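Sugar phosphate isomerase/epimerase (Parabacteroides distasonis, PDB 3L23) binds a magnesium ion in a xylose isomerase-like TIM barrel and probably acts as an isomerase or epimerase of sugars or sugar phosphates. Local coordinates at residues 218-221 with 226-229; 247-252 with 293-298; 259-264 with 270-275. All coordinates share one frame; numbering follows the deposited sequence.

Contact 1 of 3, residues 218-221 with 226-229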
ATOM      1  N   TYR A 218       2.648   3.570  10.313  1.00 29.19           N
ATOM      2  CA  TYR A 218       3.513   2.815  11.205  1.00 29.31           C
ATOM      3  C   TYR A 218       4.947   2.773  10.654  1.00 30.06           C
ATOM      4  O   TYR A 218       5.935   3.017  11.386  1.00 29.64           O
ATOM      5  CB  TYR A 218       3.020   1.379  11.368  1.00 29.48           C
ATOM      6  CG  TYR A 218       3.970   0.446  12.089  1.00 29.19           C
ATOM      7  CD1 TYR A 218       4.105   0.438  13.485  1.00 28.50           C
ATOM      8  CD2 TYR A 218       4.790  -0.470  11.381  1.00 28.27           C
ATOM      9  CE1 TYR A 218       4.938  -0.453  14.118  1.00 29.96           C
ATOM     10  CE2 TYR A 218       5.595  -1.318  12.000  1.00 29.44           C
ATOM     11  CZ  TYR A 218       5.705  -1.327  13.384  1.00 30.82           C
ATOM     12  OH  TYR A 218       6.524  -2.179  14.045  1.00 31.16           O
ATOM     13  N   TRP A 219       5.073   2.409   9.376  1.00 30.05           N
ATOM     14  CA  TRP A 219       6.409   2.284   8.838  1.00 29.76           C
ATOM     15  C   TRP A 219       7.104   3.629   8.735  1.00 29.91           C
ATOM     16  O   TRP A 219       8.325   3.698   8.755  1.00 29.29           O
ATOM     17  CB  TRP A 219       6.420   1.525   7.503  1.00 30.67           C
ATOM     18  CG  TRP A 219       6.209   0.061   7.735  1.00 30.12           C
ATOM     19  CD1 TRP A 219       5.083  -0.645   7.494  1.00 32.77           C
ATOM     20  CD2 TRP A 219       7.149  -0.859   8.310  1.00 30.56           C
ATOM     21  NE1 TRP A 219       5.243  -1.931   7.889  1.00 30.60           N
ATOM     22  CE2 TRP A 219       6.516  -2.107   8.368  1.00 30.66           C
ATOM     23  CE3 TRP A 219       8.459  -0.745   8.764  1.00 33.13           C
ATOM     24  CZ2 TRP A 219       7.135  -3.237   8.881  1.00 30.98           C
ATOM     25  CZ3 TRP A 219       9.107  -1.869   9.249  1.00 32.89           C
ATOM     26  CH2 TRP A 219       8.428  -3.109   9.336  1.00 33.13           C
ATOM     27  N   THR A 220       6.353   4.709   8.636  1.00 27.37           N
ATOM     28  CA  THR A 220       6.914   6.088   8.692  1.00 27.83           C
ATOM     29  C   THR A 220       7.564   6.348  10.044  1.00 27.32           C
ATOM     30  O   THR A 220       8.746   6.762  10.142  1.00 27.12           O
ATOM     31  CB  THR A 220       5.848   7.176   8.327  1.00 27.51           C
ATOM     32  OG1 THR A 220       5.308   6.852   7.043  1.00 29.20           O
ATOM     33  CG2 THR A 220       6.480   8.587   8.275  1.00 29.66           C
ATOM     34  N   VAL A 221       6.841   6.004  11.108  1.00 28.24           N
ATOM     35  CA  VAL A 221       7.401   6.095  12.443  1.00 28.24           C
ATOM     36  C   VAL A 221       8.637   5.177  12.620  1.00 29.71           C
ATOM     37  O   VAL A 221       9.637   5.578  13.225  1.00 29.76           O
ATOM     38  CB  VAL A 221       6.298   5.842  13.512  1.00 27.99           C
ATOM     39  CG1 VAL A 221       6.884   5.772  14.948  1.00 28.85           C
ATOM     40  CG2 VAL A 221       5.152   6.935  13.383  1.00 29.53           C
ATOM     41  N   ASP A 226       7.784  11.537  11.073  1.00 30.73           N
ATOM     42  CA  ASP A 226       6.432  11.819  11.591  1.00 30.82           C
ATOM     43  C   ASP A 226       5.424  11.894  10.472  1.00 30.22           C
ATOM     44  O   ASP A 226       5.497  12.821   9.684  1.00 30.73           O
ATOM     45  CB  ASP A 226       6.457  13.167  12.303  1.00 31.72           C
ATOM     46  CG  ASP A 226       5.110  13.569  12.883  1.00 32.08           C
ATOM     47  OD1 ASP A 226       4.177  12.729  12.969  1.00 34.13           O
ATOM     48  OD2 ASP A 226       5.004  14.771  13.251  1.00 33.99           O
ATOM     49  N   PRO A 227       4.451  10.960  10.440  1.00 29.53           N
ATOM     50  CA  PRO A 227       3.468  10.991   9.374  1.00 28.86           C
ATOM     51  C   PRO A 227       2.591  12.233   9.417  1.00 29.62           C
ATOM     52  O   PRO A 227       2.119  12.688   8.379  1.00 30.19           O
ATOM     53  CB  PRO A 227       2.649   9.733   9.610  1.00 31.06           C
ATOM     54  CG  PRO A 227       2.806   9.402  11.011  1.00 30.35           C
ATOM     55  CD  PRO A 227       4.211   9.836  11.356  1.00 30.30           C
ATOM     56  N   VAL A 228       2.399  12.808  10.592  1.00 29.30           N
ATOM     57  CA  VAL A 228       1.608  14.047  10.670  1.00 30.24           C
ATOM     58  C   VAL A 228       2.326  15.207   9.988  1.00 31.20           C
ATOM     59  O   VAL A 228       1.723  15.950   9.222  1.00 30.27           O
ATOM     60  CB  VAL A 228       1.227  14.329  12.116  1.00 30.54           C
ATOM     61  CG1 VAL A 228       0.665  15.738  12.277  1.00 30.49           C
ATOM     62  CG2 VAL A 228       0.213  13.246  12.603  1.00 28.53           C
ATOM     63  N   GLU A 229       3.617  15.377  10.266  1.00 31.98           N
ATOM     64  CA  GLU A 229       4.433  16.366   9.569  1.00 32.56           C
ATOM     65  C   GLU A 229       4.440  16.170   8.056  1.00 30.60           C
ATOM     66  O   GLU A 229       4.378  17.152   7.302  1.00 31.23           O
ATOM     67  CB  GLU A 229       5.881  16.328  10.078  1.00 32.70           C
ATOM     68  CG  GLU A 229       6.816  17.311   9.385  1.00 34.93           C
ATOM     69  CD  GLU A 229       8.312  17.166   9.787  1.00 38.07           C
ATOM     70  OE1 GLU A 229       8.715  16.144  10.424  1.00 41.86           O
ATOM     71  OE2 GLU A 229       9.060  18.114   9.445  1.00 46.31           O
TER

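Contact 2 of 3, residues 247-252 with 293-298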
ATOM      1  N   ALA A 247       1.017  -4.134  16.533  1.00 30.56           N
ATOM      2  CA  ALA A 247       0.048  -5.236  16.439  1.00 30.92           C
ATOM      3  C   ALA A 247      -1.352  -4.660  16.583  1.00 30.32           C
ATOM      4  O   ALA A 247      -1.721  -3.815  15.797  1.00 31.06           O
ATOM      5  CB  ALA A 247       0.335  -6.314  17.486  1.00 31.78           C
ATOM      6  N   VAL A 248      -2.150  -5.085  17.565  1.00 30.16           N
ATOM      7  CA  VAL A 248      -3.471  -4.494  17.701  1.00 30.18           C
ATOM      8  C   VAL A 248      -3.368  -2.995  18.022  1.00 30.00           C
ATOM      9  O   VAL A 248      -2.571  -2.571  18.882  1.00 29.66           O
ATOM     10  CB  VAL A 248      -4.316  -5.233  18.773  1.00 30.86           C
ATOM     11  CG1 VAL A 248      -5.604  -4.476  19.022  1.00 30.11           C
ATOM     12  CG2 VAL A 248      -4.529  -6.682  18.290  1.00 31.07           C
ATOM     13  N   PHE A 249      -4.198  -2.203  17.331  1.00 29.69           N
ATOM     14  CA  PHE A 249      -4.201  -0.759  17.503  1.00 30.44           C
ATOM     15  C   PHE A 249      -4.306  -0.353  18.965  1.00 30.09           C
ATOM     16  O   PHE A 249      -5.148  -0.872  19.733  1.00 28.94           O
ATOM     17  CB  PHE A 249      -5.340  -0.088  16.762  1.00 30.02           C
ATOM     18  CG  PHE A 249      -5.333  -0.247  15.273  1.00 30.97           C
ATOM     19  CD1 PHE A 249      -4.221  -0.694  14.554  1.00 29.19           C
ATOM     20  CD2 PHE A 249      -6.457   0.079  14.580  1.00 31.07           C
ATOM     21  CE1 PHE A 249      -4.270  -0.801  13.189  1.00 31.40           C
ATOM     22  CE2 PHE A 249      -6.517   0.004  13.216  1.00 31.98           C
ATOM     23  CZ  PHE A 249      -5.430  -0.391  12.509  1.00 31.15           C
ATOM     24  N   GLY A 250      -3.436   0.578  19.362  1.00 30.29           N
ATOM     25  CA  GLY A 250      -3.459   1.131  20.698  1.00 30.47           C
ATOM     26  C   GLY A 250      -2.797   0.358  21.806  1.00 30.76           C
ATOM     27  O   GLY A 250      -2.795   0.800  22.922  1.00 32.00           O
ATOM     28  N   GLN A 251      -2.215  -0.789  21.512  0.80 31.80           N
ATOM     29  CA  GLN A 251      -1.603  -1.620  22.564  0.80 32.13           C
ATOM     30  C   GLN A 251      -0.098  -1.444  22.725  0.80 30.99           C
ATOM     31  O   GLN A 251       0.488  -2.028  23.624  0.80 31.25           O
ATOM     32  CB  GLN A 251      -1.964  -3.086  22.305  0.80 32.93           C
ATOM     33  CG  GLN A 251      -3.499  -3.277  22.437  0.80 34.98           C
ATOM     34  CD  GLN A 251      -3.953  -4.713  22.499  0.80 36.67           C
ATOM     35  OE1 GLN A 251      -3.156  -5.662  22.416  0.80 41.67           O
ATOM     36  NE2 GLN A 251      -5.270  -4.890  22.635  0.80 41.69           N
ATOM     37  N   SER A 252       0.502  -0.589  21.907  1.00 30.57           N
ATOM     38  CA  SER A 252       1.930  -0.308  22.005  1.00 30.39           C
ATOM     39  C   SER A 252       2.082   1.116  22.474  1.00 31.30           C
ATOM     40  O   SER A 252       1.097   1.858  22.576  1.00 32.37           O
ATOM     41  CB  SER A 252       2.596  -0.449  20.638  1.00 29.87           C
ATOM     42  OG  SER A 252       2.386   0.691  19.866  1.00 29.95           O
ATOM     43  N   ALA A 293     -10.650  -3.304  14.202  1.00 30.92           N
ATOM     44  CA  ALA A 293     -11.922  -2.709  13.821  1.00 30.57           C
ATOM     45  C   ALA A 293     -12.602  -2.133  15.041  1.00 30.30           C
ATOM     46  O   ALA A 293     -13.111  -1.023  14.991  1.00 31.19           O
ATOM     47  CB  ALA A 293     -12.857  -3.774  13.155  1.00 30.66           C
ATOM     48  N   ASP A 294     -12.601  -2.878  16.144  1.00 30.90           N
ATOM     49  CA  ASP A 294     -13.291  -2.471  17.354  1.00 30.94           C
ATOM     50  C   ASP A 294     -12.663  -1.200  17.908  1.00 30.71           C
ATOM     51  O   ASP A 294     -13.362  -0.321  18.369  1.00 29.84           O
ATOM     52  CB  ASP A 294     -13.264  -3.580  18.413  1.00 31.35           C
ATOM     53  CG  ASP A 294     -14.169  -4.773  18.076  1.00 34.20           C
ATOM     54  OD1 ASP A 294     -15.051  -4.598  17.226  1.00 34.92           O
ATOM     55  OD2 ASP A 294     -13.992  -5.876  18.699  1.00 36.95           O
ATOM     56  N   TYR A 295     -11.345  -1.072  17.820  1.00 29.81           N
ATOM     57  CA  TYR A 295     -10.670   0.146  18.235  1.00 29.44           C
ATOM     58  C   TYR A 295     -11.206   1.329  17.455  1.00 29.77           C
ATOM     59  O   TYR A 295     -11.550   2.356  18.034  1.00 29.61           O
ATOM     60  CB  TYR A 295      -9.153  -0.013  18.043  1.00 30.28           C
ATOM     61  CG  TYR A 295      -8.362   1.226  18.336  1.00 30.18           C
ATOM     62  CD1 TYR A 295      -8.171   2.197  17.368  1.00 28.94           C
ATOM     63  CD2 TYR A 295      -7.784   1.421  19.575  1.00 30.90           C
ATOM     64  CE1 TYR A 295      -7.481   3.353  17.634  1.00 29.77           C
ATOM     65  CE2 TYR A 295      -7.031   2.571  19.831  1.00 29.06           C
ATOM     66  CZ  TYR A 295      -6.884   3.524  18.841  1.00 29.06           C
ATOM     67  OH  TYR A 295      -6.170   4.689  19.059  1.00 32.88           O
ATOM     68  N   LEU A 296     -11.298   1.199  16.132  1.00 30.14           N
ATOM     69  CA  LEU A 296     -11.746   2.317  15.299  1.00 30.45           C
ATOM     70  C   LEU A 296     -13.224   2.640  15.532  1.00 29.96           C
ATOM     71  O   LEU A 296     -13.626   3.804  15.554  1.00 29.77           O
ATOM     72  CB  LEU A 296     -11.499   2.015  13.818  1.00 30.90           C
ATOM     73  CG  LEU A 296     -10.056   1.830  13.361  1.00 30.21           C
ATOM     74  CD1 LEU A 296     -10.026   1.426  11.889  1.00 32.34           C
ATOM     75  CD2 LEU A 296      -9.198   3.085  13.615  1.00 30.34           C
ATOM     76  N   ILE A 297     -14.027   1.602  15.668  1.00 30.83           N
ATOM     77  CA  ILE A 297     -15.449   1.778  15.950  1.00 30.88           C
ATOM     78  C   ILE A 297     -15.709   2.597  17.238  1.00 31.53           C
ATOM     79  O   ILE A 297     -16.569   3.495  17.250  1.00 32.02           O
ATOM     80  CB  ILE A 297     -16.165   0.409  15.947  1.00 30.19           C
ATOM     81  CG1 ILE A 297     -16.221  -0.137  14.512  1.00 32.55           C
ATOM     82  CG2 ILE A 297     -17.579   0.545  16.528  1.00 31.97           C
ATOM     83  CD1 ILE A 297     -16.562  -1.632  14.370  1.00 31.14           C
ATOM     84  N   LYS A 298     -14.964   2.289  18.293  1.00 32.30           N
ATOM     85  CA  LYS A 298     -15.079   2.962  19.582  1.00 33.89           C
ATOM     86  C   LYS A 298     -14.380   4.314  19.607  1.00 33.02           C
ATOM     87  O   LYS A 298     -14.688   5.111  20.449  1.00 32.88           O
ATOM     88  CB  LYS A 298     -14.478   2.098  20.685  1.00 33.72           C
ATOM     89  CG  LYS A 298     -15.242   0.802  20.910  1.00 37.10           C
ATOM     90  CD  LYS A 298     -14.625   0.017  22.068  1.00 38.51           C
TER

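Contact 3 of 3, residues 259-264 with 270-275. With MG (magnesium ion), chain B; EDO (1,2-ethanediol), chain F.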
HETATM    1  N   MSE A 259      -4.144  12.110  16.584  1.00 30.01           N
HETATM    2  CA  MSE A 259      -3.525  13.142  15.752  1.00 29.27           C
HETATM    3  C   MSE A 259      -3.470  12.733  14.294  1.00 29.14           C
HETATM    4  O   MSE A 259      -3.668  13.562  13.409  1.00 29.16           O
HETATM    5  CB  MSE A 259      -2.120  13.519  16.305  1.00 30.43           C
HETATM    6  CG  MSE A 259      -1.485  14.698  15.665  1.00 30.42           C
HETATM    7 SE   MSE A 259      -2.370  16.366  16.162  0.75 32.24          SE
HETATM    8  CE  MSE A 259      -2.629  16.969  14.280  1.00 32.91           C
ATOM      9  N   ILE A 260      -3.157  11.459  14.030  1.00 29.13           N
ATOM     10  CA  ILE A 260      -3.131  10.944  12.666  1.00 29.84           C
ATOM     11  C   ILE A 260      -4.505  11.133  11.992  1.00 29.68           C
ATOM     12  O   ILE A 260      -4.573  11.659  10.888  1.00 29.82           O
ATOM     13  CB  ILE A 260      -2.680   9.482  12.622  1.00 29.42           C
ATOM     14  CG1 ILE A 260      -1.185   9.423  12.884  1.00 30.87           C
ATOM     15  CG2 ILE A 260      -3.000   8.830  11.282  1.00 27.09           C
ATOM     16  CD1 ILE A 260      -0.676   8.019  13.161  1.00 31.20           C
ATOM     17  N   PHE A 261      -5.586  10.737  12.663  1.00 30.34           N
ATOM     18  CA  PHE A 261      -6.925  10.912  12.066  1.00 31.08           C
ATOM     19  C   PHE A 261      -7.352  12.375  11.950  1.00 31.03           C
ATOM     20  O   PHE A 261      -7.973  12.760  10.966  1.00 31.66           O
ATOM     21  CB  PHE A 261      -7.984  10.108  12.804  1.00 30.91           C
ATOM     22  CG  PHE A 261      -8.057   8.693  12.345  1.00 30.79           C
ATOM     23  CD1 PHE A 261      -7.209   7.696  12.914  1.00 30.43           C
ATOM     24  CD2 PHE A 261      -8.913   8.337  11.308  1.00 32.64           C
ATOM     25  CE1 PHE A 261      -7.257   6.376  12.471  1.00 31.89           C
ATOM     26  CE2 PHE A 261      -8.957   7.027  10.872  1.00 32.58           C
ATOM     27  CZ  PHE A 261      -8.139   6.056  11.441  1.00 33.34           C
ATOM     28  N   LYS A 262      -7.009  13.188  12.937  0.80 31.19           N
ATOM     29  CA  LYS A 262      -7.294  14.612  12.857  0.80 31.12           C
ATOM     30  C   LYS A 262      -6.668  15.180  11.593  0.80 30.40           C
ATOM     31  O   LYS A 262      -7.312  15.926  10.811  0.80 29.26           O
ATOM     32  CB  LYS A 262      -6.746  15.313  14.090  0.80 31.66           C
ATOM     33  CG  LYS A 262      -6.897  16.812  14.054  0.80 35.70           C
ATOM     34  CD  LYS A 262      -6.695  17.413  15.414  0.80 37.85           C
ATOM     35  CE  LYS A 262      -6.346  18.866  15.298  0.80 39.91           C
ATOM     36  NZ  LYS A 262      -6.397  19.503  16.625  0.80 43.44           N
ATOM     37  N   GLN A 263      -5.405  14.832  11.382  1.00 29.67           N
ATOM     38  CA  GLN A 263      -4.695  15.346  10.234  1.00 29.50           C
ATOM     39  C   GLN A 263      -5.253  14.774   8.913  1.00 29.73           C
ATOM     40  O   GLN A 263      -5.328  15.486   7.916  1.00 30.15           O
ATOM     41  CB  GLN A 263      -3.167  15.093  10.344  1.00 29.56           C
ATOM     42  CG  GLN A 263      -2.392  15.903   9.319  1.00 30.59           C
ATOM     43  CD  GLN A 263      -2.493  17.404   9.541  1.00 30.18           C
ATOM     44  OE1 GLN A 263      -2.256  17.903  10.673  1.00 30.92           O
ATOM     45  NE2 GLN A 263      -2.893  18.154   8.488  1.00 32.02           N
HETATM   46  N   MSE A 264      -5.627  13.500   8.917  1.00 30.00           N
HETATM   47  CA  MSE A 264      -6.203  12.851   7.751  1.00 31.38           C
HETATM   48  C   MSE A 264      -7.462  13.619   7.264  1.00 30.91           C
HETATM   49  O   MSE A 264      -7.590  13.939   6.060  1.00 32.29           O
HETATM   50  CB  MSE A 264      -6.533  11.388   8.068  1.00 32.12           C
HETATM   51  CG  MSE A 264      -6.913  10.575   6.841  1.00 30.74           C
HETATM   52 SE   MSE A 264      -7.598   8.830   7.349  0.75 31.32          SE
HETATM   53  CE  MSE A 264      -9.334   9.380   7.767  1.00 31.49           C
ATOM     54  N   LYS A 270      -9.649  10.631   1.781  1.00 38.11           N
ATOM     55  CA  LYS A 270     -10.913   9.891   1.712  1.00 38.31           C
ATOM     56  C   LYS A 270     -10.777   8.367   1.790  1.00 38.78           C
ATOM     57  O   LYS A 270     -11.782   7.670   1.713  1.00 41.03           O
ATOM     58  CB  LYS A 270     -11.573  10.177   0.371  1.00 39.61           C
ATOM     59  N   ASP A 271      -9.575   7.830   1.853  1.00 35.64           N
ATOM     60  CA  ASP A 271      -9.441   6.392   1.911  1.00 35.27           C
ATOM     61  C   ASP A 271      -8.308   5.980   2.825  1.00 34.23           C
ATOM     62  O   ASP A 271      -7.232   6.541   2.761  1.00 34.21           O
ATOM     63  CB  ASP A 271      -9.193   5.851   0.492  1.00 36.79           C
ATOM     64  CG  ASP A 271     -10.425   6.001  -0.398  1.00 36.96           C
ATOM     65  OD1 ASP A 271     -11.454   5.363  -0.058  1.00 41.85           O
ATOM     66  OD2 ASP A 271     -10.344   6.744  -1.392  1.00 37.09           O
ATOM     67  N   TYR A 272      -8.580   4.997   3.679  1.00 33.70           N
ATOM     68  CA  TYR A 272      -7.561   4.359   4.451  1.00 31.75           C
ATOM     69  C   TYR A 272      -7.840   2.873   4.554  1.00 32.89           C
ATOM     70  O   TYR A 272      -8.988   2.416   4.391  1.00 31.96           O
ATOM     71  CB  TYR A 272      -7.393   4.977   5.851  1.00 31.65           C
ATOM     72  CG  TYR A 272      -8.520   4.679   6.812  1.00 30.83           C
ATOM     73  CD1 TYR A 272      -8.553   3.521   7.578  1.00 31.21           C
ATOM     74  CD2 TYR A 272      -9.555   5.569   6.978  1.00 32.11           C
ATOM     75  CE1 TYR A 272      -9.576   3.259   8.469  1.00 31.83           C
ATOM     76  CE2 TYR A 272     -10.587   5.292   7.861  1.00 31.02           C
ATOM     77  CZ  TYR A 272     -10.571   4.140   8.618  1.00 31.25           C
ATOM     78  OH  TYR A 272     -11.602   3.851   9.510  1.00 33.23           O
ATOM     79  N   PHE A 273      -6.768   2.131   4.807  1.00 32.33           N
ATOM     80  CA  PHE A 273      -6.819   0.679   5.027  1.00 32.04           C
ATOM     81  C   PHE A 273      -6.095   0.261   6.300  1.00 31.75           C
ATOM     82  O   PHE A 273      -4.954   0.669   6.569  1.00 30.69           O
ATOM     83  CB  PHE A 273      -6.234  -0.059   3.840  1.00 31.70           C
ATOM     84  CG  PHE A 273      -6.923   0.284   2.568  1.00 32.63           C
ATOM     85  CD1 PHE A 273      -8.152  -0.266   2.286  1.00 32.71           C
ATOM     86  CD2 PHE A 273      -6.440   1.289   1.749  1.00 32.63           C
ATOM     87  CE1 PHE A 273      -8.848   0.106   1.140  1.00 30.24           C
ATOM     88  CE2 PHE A 273      -7.094   1.651   0.598  1.00 33.51           C
ATOM     89  CZ  PHE A 273      -8.336   1.077   0.296  1.00 30.38           C
ATOM     90  N   VAL A 274      -6.791  -0.553   7.082  1.00 30.55           N
ATOM     91  CA  VAL A 274      -6.197  -1.236   8.229  1.00 30.83           C
ATOM     92  C   VAL A 274      -5.199  -2.275   7.789  1.00 30.73           C
ATOM     93  O   VAL A 274      -5.450  -3.060   6.866  1.00 30.59           O
ATOM     94  CB  VAL A 274      -7.313  -1.940   9.110  1.00 30.54           C
ATOM     95  CG1 VAL A 274      -6.696  -2.958  10.083  1.00 29.93           C
ATOM     96  CG2 VAL A 274      -8.165  -0.874   9.791  1.00 31.63           C
ATOM     97  N   GLU A 275      -4.060  -2.313   8.477  1.00 31.06           N
ATOM     98  CA  GLU A 275      -3.080  -3.345   8.257  1.00 31.99           C
ATOM     99  C   GLU A 275      -2.608  -3.940   9.567  1.00 31.48           C
ATOM    100  O   GLU A 275      -2.451  -3.218  10.569  1.00 31.26           O
ATOM    101  CB  GLU A 275      -1.897  -2.781   7.486  1.00 32.32           C
ATOM    102  CG  GLU A 275      -0.874  -3.856   7.225  1.00 34.87           C
ATOM    103  CD  GLU A 275       0.202  -3.425   6.273  1.00 41.71           C
ATOM    104  OE1 GLU A 275       0.485  -2.237   6.164  1.00 35.74           O
ATOM    105  OE2 GLU A 275       0.797  -4.308   5.634  1.00 49.54           O
TER
HETATM  106 MG    MG B   1       1.442  -1.037   4.898  1.00 16.51          MG
HETATM  107  C1  EDO F   5     -11.880   3.708   4.712  1.00 28.67           C
HETATM  108  O1  EDO F   5     -11.253   3.750   3.413  1.00 28.91           O
HETATM  109  C2  EDO F   5     -12.486   5.057   5.053  1.00 31.53           C
HETATM  110  O2  EDO F   5     -13.520   5.305   4.115  1.00 33.26           O
HETATM  111  O   HOH W   1       1.286  -2.858   3.397  1.00 21.55           O
HETATM  112  O   HOH W   2       3.264  -2.065   5.291  1.00 20.44           O

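Contact 1 of 3, residues 218-221 with 226-229
Thr220 and Val221 each offer a methyl group to the ring of Pro227, and these van der Waals touches carry the contact between two short successive helices. Val221 comes nearest: its CG2 lies 3.7 Å from Pro227 CD and a little farther from CG, on the CD-CG side of the pyrrolidine. Thr220 approaches with CG2 alone, 3.8 Å from Pro227 N and 4.0 Å from CD. The threonine holds this methyl anti to its backbone nitrogen and turns OG1 (chi1 -55°) toward the end of strand 211-216, where it is hydrogen-bonded to Asp216 O, and to Asn166 ND2. One branch is thus apolar filler, while the other is satisfied beside a magnesium ligand. Just before Pro227 in the chain, Asp226 is the N-cap of the second helix. Its OD1 takes the N-H of Val228 at 3.0 Å, approached from above the carboxylate plane, and OD2 receives a weak bond from Glu229 N, so two N-H groups of the helix's first turn are met by the capping carboxylate. Helices 217-222 and 227-233 follow barrel strand 211-216, whose Met215 touches both Thr220 and Pro227, while Val228 packs against helix 257-267.

Contact 2 of 3, residues 247-252 with 293-298
The ring of Tyr295 carries Phe249 CB over one face, 3.6 Å above the plane and offset toward the rim, while Leu296 CD2 lies at its edge. The Phe249 ring in turn has Leu296 CG in plane at its edge, with Phe249 CE2 4.0 Å from that carbon. Between the two rings the pairing is an offset edge-to-face stack: the edge of Phe249 points toward the face of Tyr295, centroids 5.9 Å apart and planes at 82°. Phe249 CB adds a CH-pi contact, 3.8 Å from the Tyr295 ring centroid. Tyr295 reaches the loop because its CG stands anti to the backbone nitrogen (chi1 175°). Beside it runs the type II turn from Val248 to Gln251, closed by Gln251 N to Val248 O; Gly250, at positive phi, passes so near that a CB would clash with Tyr295 CE2. Were Tyr295 replaced by alanine, Phe249 CB would probably lose the ring face it packs on, and a gap would open beside Gly250. The loop follows strand 238-243 and leads to helix 257-267; here it leans on the last turns of helix 285-298, with Phe249 and Leu296 also reaching Val274 of strand 272-274.

Contact 3 of 3, residues 259-264 with 270-275
Aromatic interactions come first: Phe261 drives the edge of its ring into one face of Tyr272, a T-shaped pair with centroids 5.3 Å apart and planes at 88°. The touching atom is Phe261 CE2, 3.8 Å from Tyr272 CE2 and set toward the rim. Met264, a selenomethionine here, supplies a Met-aromatic contact; its SE comes obliquely to the same ring, 3.8 Å from Tyr272 CD2. With CG anti to the backbone nitrogen, its chain extends from the helix and then bends at the selenium (chi3 81°), which also brings CE close to CD2. Helix and strand belong to the beta-alpha-beta crossover of strands 238-243 and 272-274 in the TIM barrel, so Tyr272 helps fill the layer between helices and barrel wall, with Leu296 of helix 285-298 also against it. Polar contacts are made on the backbone of Tyr272: a 1,2-ethanediol, probably from the crystallisation liquor, accepts from Tyr272 N at 3.0 Å and donates to Tyr272 O through its O1, while its C1 lies over the ring face opposite Phe261. Metal coordination is at Glu275: its OE1 binds magnesium at 2.0 Å alongside Asp216, His242, His165 and two waters, one of which donates a hydrogen bond to Glu275 OE2.

Read from the N terminus, the chain completes most of its barrel before contact 1 closes a short loop between helices 217-222 and 227-233, just after strand 211-216. The chain then passes through strand 238-243 and opens contact 2, whose closure waits for helix 285-298. Inside that long excursion contact 3 is nested, a tighter loop joining helix 257-267 to strand 272-274. Contact 1 stands in series before both, yet touches contact 3 where Val228 packs on Met259 and Ile260. Contacts 2 and 3 share an apolar layer, Leu296 of contact 2 meeting Phe261 of contact 3. Contact 1 joins two successive helices, contact 2 a loop to helix 285-298, and contact 3 a helix to the strand after it.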